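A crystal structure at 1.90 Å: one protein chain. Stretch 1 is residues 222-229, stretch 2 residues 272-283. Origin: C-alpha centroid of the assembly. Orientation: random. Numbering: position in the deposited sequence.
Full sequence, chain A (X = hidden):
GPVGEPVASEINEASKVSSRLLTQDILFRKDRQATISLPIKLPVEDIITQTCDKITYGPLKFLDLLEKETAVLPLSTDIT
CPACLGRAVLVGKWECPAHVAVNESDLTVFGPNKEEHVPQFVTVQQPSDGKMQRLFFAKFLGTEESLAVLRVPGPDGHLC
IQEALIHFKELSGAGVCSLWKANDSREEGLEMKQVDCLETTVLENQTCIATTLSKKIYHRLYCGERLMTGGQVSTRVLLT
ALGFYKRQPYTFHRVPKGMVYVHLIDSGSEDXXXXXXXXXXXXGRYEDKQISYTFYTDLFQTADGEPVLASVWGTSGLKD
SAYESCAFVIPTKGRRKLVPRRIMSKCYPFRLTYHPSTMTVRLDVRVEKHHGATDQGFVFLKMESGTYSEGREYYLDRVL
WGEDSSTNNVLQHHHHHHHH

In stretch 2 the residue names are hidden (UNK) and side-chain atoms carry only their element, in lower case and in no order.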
# COMPACT_ATOMS: atom_id res chain seq x y z
N TYR A 222 1.48 -7.03 17.58
CA TYR A 222 1.51 -8.13 18.53
C TYR A 222 2.09 -9.39 17.92
O TYR A 222 2.06 -9.58 16.71
CB TYR A 222 0.11 -8.47 19.03
CG TYR A 222 -0.68 -7.35 19.66
CD1 TYR A 222 -1.32 -6.40 18.87
CD2 TYR A 222 -0.84 -7.28 21.03
CE1 TYR A 222 -2.07 -5.39 19.44
CE2 TYR A 222 -1.59 -6.28 21.61
CZ TYR A 222 -2.20 -5.34 20.81
OH TYR A 222 -2.94 -4.34 21.39
N CYS A 223 2.61 -10.26 18.78
CA CYS A 223 2.86 -11.64 18.42
C CYS A 223 1.97 -12.43 19.35
O CYS A 223 2.20 -12.49 20.56
CB CYS A 223 4.33 -12.03 18.54
SG CYS A 223 5.08 -11.69 20.15
N GLY A 224 0.91 -13.00 18.79
CA GLY A 224 -0.15 -13.57 19.61
C GLY A 224 -0.80 -12.44 20.38
O GLY A 224 -1.46 -11.58 19.80
N GLU A 225 -0.59 -12.45 21.70
CA GLU A 225 -1.16 -11.44 22.58
C GLU A 225 -0.07 -10.71 23.38
O GLU A 225 -0.37 -9.99 24.34
CB GLU A 225 -2.19 -12.09 23.52
CG GLU A 225 -3.45 -12.59 22.78
CD GLU A 225 -4.43 -13.31 23.69
OE1 GLU A 225 -4.26 -14.53 23.92
OE2 GLU A 225 -5.39 -12.67 24.17
N ARG A 226 1.19 -10.88 22.99
CA ARG A 226 2.27 -10.06 23.53
C ARG A 226 2.45 -8.84 22.64
O ARG A 226 2.65 -8.98 21.43
CB ARG A 226 3.58 -10.83 23.61
CG ARG A 226 3.56 -12.04 24.53
CD ARG A 226 4.97 -12.54 24.72
NE ARG A 226 5.02 -13.91 25.23
CZ ARG A 226 5.40 -14.26 26.46
NH1 ARG A 226 5.78 -13.35 27.34
NH2 ARG A 226 5.40 -15.54 26.80
N LEU A 227 2.38 -7.65 23.23
CA LEU A 227 2.55 -6.41 22.49
C LEU A 227 4.02 -6.16 22.20
O LEU A 227 4.84 -6.07 23.11
CB LEU A 227 1.97 -5.24 23.28
CG LEU A 227 2.12 -3.85 22.66
CD1 LEU A 227 1.27 -3.72 21.40
CD2 LEU A 227 1.75 -2.79 23.67
N MET A 228 4.35 -6.07 20.91
CA MET A 228 5.73 -5.87 20.48
C MET A 228 6.07 -4.38 20.37
O MET A 228 7.11 -3.94 20.85
CB MET A 228 5.95 -6.56 19.14
CG MET A 228 5.57 -8.04 19.15
SD MET A 228 5.58 -8.79 17.51
CE MET A 228 7.30 -8.61 17.09
N THR A 229 5.19 -3.61 19.74
CA THR A 229 5.42 -2.18 19.58
C THR A 229 4.12 -1.44 19.29
O THR A 229 3.09 -2.06 18.99
CB THR A 229 6.42 -1.89 18.45
OG1 THR A 229 6.66 -0.48 18.37
CG2 THR A 229 5.90 -2.40 17.11
N UNK A 272 17.90 -7.13 12.97
CA UNK A 272 17.76 -7.74 14.29
C UNK A 272 16.31 -7.69 14.74
O UNK A 272 15.49 -6.98 14.15
c UNK A 272 18.64 -3.25 15.07
c UNK A 272 16.95 -3.92 16.63
o UNK A 272 17.28 -1.61 16.15
c UNK A 272 17.62 -2.93 15.95
c UNK A 272 18.66 -7.04 15.31
c UNK A 272 18.97 -4.58 14.87
c UNK A 272 18.30 -5.59 15.54
c UNK A 272 17.29 -5.24 16.43
N UNK A 273 15.99 -8.45 15.78
CA UNK A 273 14.68 -8.38 16.39
C UNK A 273 14.80 -7.72 17.75
O UNK A 273 15.23 -8.35 18.72
s UNK A 273 11.49 -8.90 15.95
c UNK A 273 14.07 -9.78 16.51
c UNK A 273 12.64 -9.80 17.02
c UNK A 273 10.00 -9.85 16.22
N UNK A 274 14.45 -6.44 17.83
CA UNK A 274 14.58 -5.70 19.08
C UNK A 274 13.66 -6.30 20.13
O UNK A 274 14.00 -6.35 21.31
o UNK A 274 16.77 -3.84 20.17
c UNK A 274 15.76 -3.59 20.85
c UNK A 274 14.43 -3.37 20.15
c UNK A 274 14.26 -4.22 18.88
o UNK A 274 15.79 -3.52 22.10
N UNK A 275 12.50 -6.77 19.69
CA UNK A 275 11.54 -7.41 20.58
C UNK A 275 11.64 -8.93 20.45
O UNK A 275 11.07 -9.52 19.53
c UNK A 275 7.35 -8.01 23.37
c UNK A 275 10.12 -6.94 20.28
c UNK A 275 8.50 -8.55 21.35
o UNK A 275 6.47 -8.36 24.37
c UNK A 275 7.61 -8.90 22.34
c UNK A 275 8.87 -6.45 22.41
c UNK A 275 7.98 -6.79 23.41
c UNK A 275 9.14 -7.32 21.36
N UNK A 276 12.36 -9.54 21.38
CA UNK A 276 12.66 -10.97 21.33
C UNK A 276 11.85 -11.77 22.34
O UNK A 276 12.23 -12.88 22.70
c UNK A 276 14.15 -11.20 21.58
o UNK A 276 14.94 -10.54 20.60
N UNK A 277 10.73 -11.20 22.79
CA UNK A 277 9.94 -11.83 23.85
C UNK A 277 8.77 -12.67 23.32
O UNK A 277 7.98 -13.18 24.11
o UNK A 277 9.18 -8.37 26.48
c UNK A 277 9.43 -10.76 24.81
c UNK A 277 10.53 -10.15 25.67
c UNK A 277 9.99 -9.27 26.77
o UNK A 277 10.38 -9.48 27.94
N UNK A 278 8.68 -12.82 22.00
CA UNK A 278 7.65 -13.67 21.39
C UNK A 278 8.00 -15.14 21.58
O UNK A 278 9.17 -15.51 21.49
s UNK A 278 7.00 -11.69 19.48
c UNK A 278 7.50 -13.39 19.90
N UNK A 279 7.00 -15.97 21.81
CA UNK A 279 7.22 -17.41 21.78
C UNK A 279 7.49 -17.84 20.35
O UNK A 279 6.95 -17.25 19.41
c UNK A 279 5.68 -17.78 23.79
c UNK A 279 4.62 -18.68 24.38
c UNK A 279 6.01 -18.16 22.36
o UNK A 279 4.88 -19.90 24.53
o UNK A 279 3.52 -18.17 24.69
N UNK A 280 8.34 -18.84 20.17
CA UNK A 280 8.73 -19.29 18.84
C UNK A 280 7.55 -19.93 18.12
O UNK A 280 7.53 -20.01 16.89
c UNK A 280 11.20 -19.65 19.37
c UNK A 280 11.78 -18.70 18.35
o UNK A 280 12.43 -17.72 18.76
c UNK A 280 9.89 -20.28 18.92
o UNK A 280 11.59 -18.93 17.13
N UNK A 281 6.57 -20.39 18.89
CA UNK A 281 5.32 -20.88 18.35
C UNK A 281 4.22 -20.17 19.09
O UNK A 281 4.17 -20.19 20.32
c UNK A 281 6.32 -23.06 17.78
c UNK A 281 3.85 -22.86 17.92
c UNK A 281 5.18 -22.39 18.49
N UNK A 282 3.35 -19.51 18.34
CA UNK A 282 2.35 -18.67 18.97
C UNK A 282 1.26 -19.56 19.56
O UNK A 282 0.81 -20.50 18.91
c UNK A 282 1.75 -17.68 17.97
o UNK A 282 2.81 -17.01 17.26
c UNK A 282 0.89 -16.65 18.68
N UNK A 283 0.85 -19.30 20.82
CA UNK A 283 -0.20 -20.10 21.44
C UNK A 283 -1.52 -20.07 20.68
O UNK A 283 -1.99 -19.00 20.29
c UNK A 283 -0.37 -19.46 22.82
c UNK A 283 0.91 -18.79 23.09
c UNK A 283 1.41 -18.31 21.76
O HOH W 1 4.29 -14.59 21.40

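Position 272 carries one carbon and then a six-carbon ring bearing one oxygen, which is tyrosine; Tyr 272 lies beyond the reach of stretch 1 and is poorly ordered. At 273 an unbranched chain runs two carbons, a sulfur and a last carbon, so the residue is methionine. The end of Met 273 meets its like, CE lying 3.1 Å from CE of Met 228, an apolar contact closer than methyl groups usually pack; Met 273 is poorly ordered, so the spacing should be read with caution. Position 274 has three carbons in a row, the third carrying two oxygens; aspartate would have one carbon fewer, so this is glutamate, and Glu 274 is exposed and does not touch stretch 1.

Position 275 again shows one carbon and a six-carbon ring with an oxygen, the mark of tyrosine. Its flat ring suits the backbone it covers: CA of Met 228 sits 3.6 Å from the centroid of the Tyr 275 ring, almost on the normal, a CH-pi contact over the face. Met 228 CG also packs 3.7 Å from Tyr 275 CD1, while OH reaches to 3.1 Å from Leu 227 O.

Position 276 has one carbon and one oxygen, hence serine; Ser 276 points away and makes a weak hydrogen bond from OG to Met 273 O, 2.9 Å. At 277, three carbons ending in two oxygens give glutamate. Here the backbone matters more: Glu 277 O lies over one face of the Arg 226 guanidinium, 3.2 Å from NE, at an angle too poor for a hydrogen bond.

Position 278 has one carbon and one sulfur 2.0 Å from SG of Cys 223, a distance that only a covalent bond allows. It is cysteine, and the Cys 278 disulfide has a chi3 of -97°. Position 279, three carbons and two terminal oxygens, is glutamate; OE2 of Glu 279 forms a long salt bridge with Arg 226 NH2, 3.9 Å.

Position 280 has the same atoms and is glutamate, and 281, one carbon carrying two, is valine; Glu 280 and Val 281 are out of reach. At 282 a carbon bears one oxygen and one carbon: threonine. Thr 282 CG2 rests 3.4 Å from Gly 224 CA, where a CB would clash with it. Position 283, three carbons closing onto the backbone nitrogen, is proline; Pro 283 makes no contact.

The disulfide thus pins an irregular segment to a hairpin turn. A water reinforces it, donating to Cys 223 O and accepting from Glu 279 N, while Tyr 275 and Met 228 supply apolar packing alongside.

Stretch 2 272-283: YMEYSECEEVTP
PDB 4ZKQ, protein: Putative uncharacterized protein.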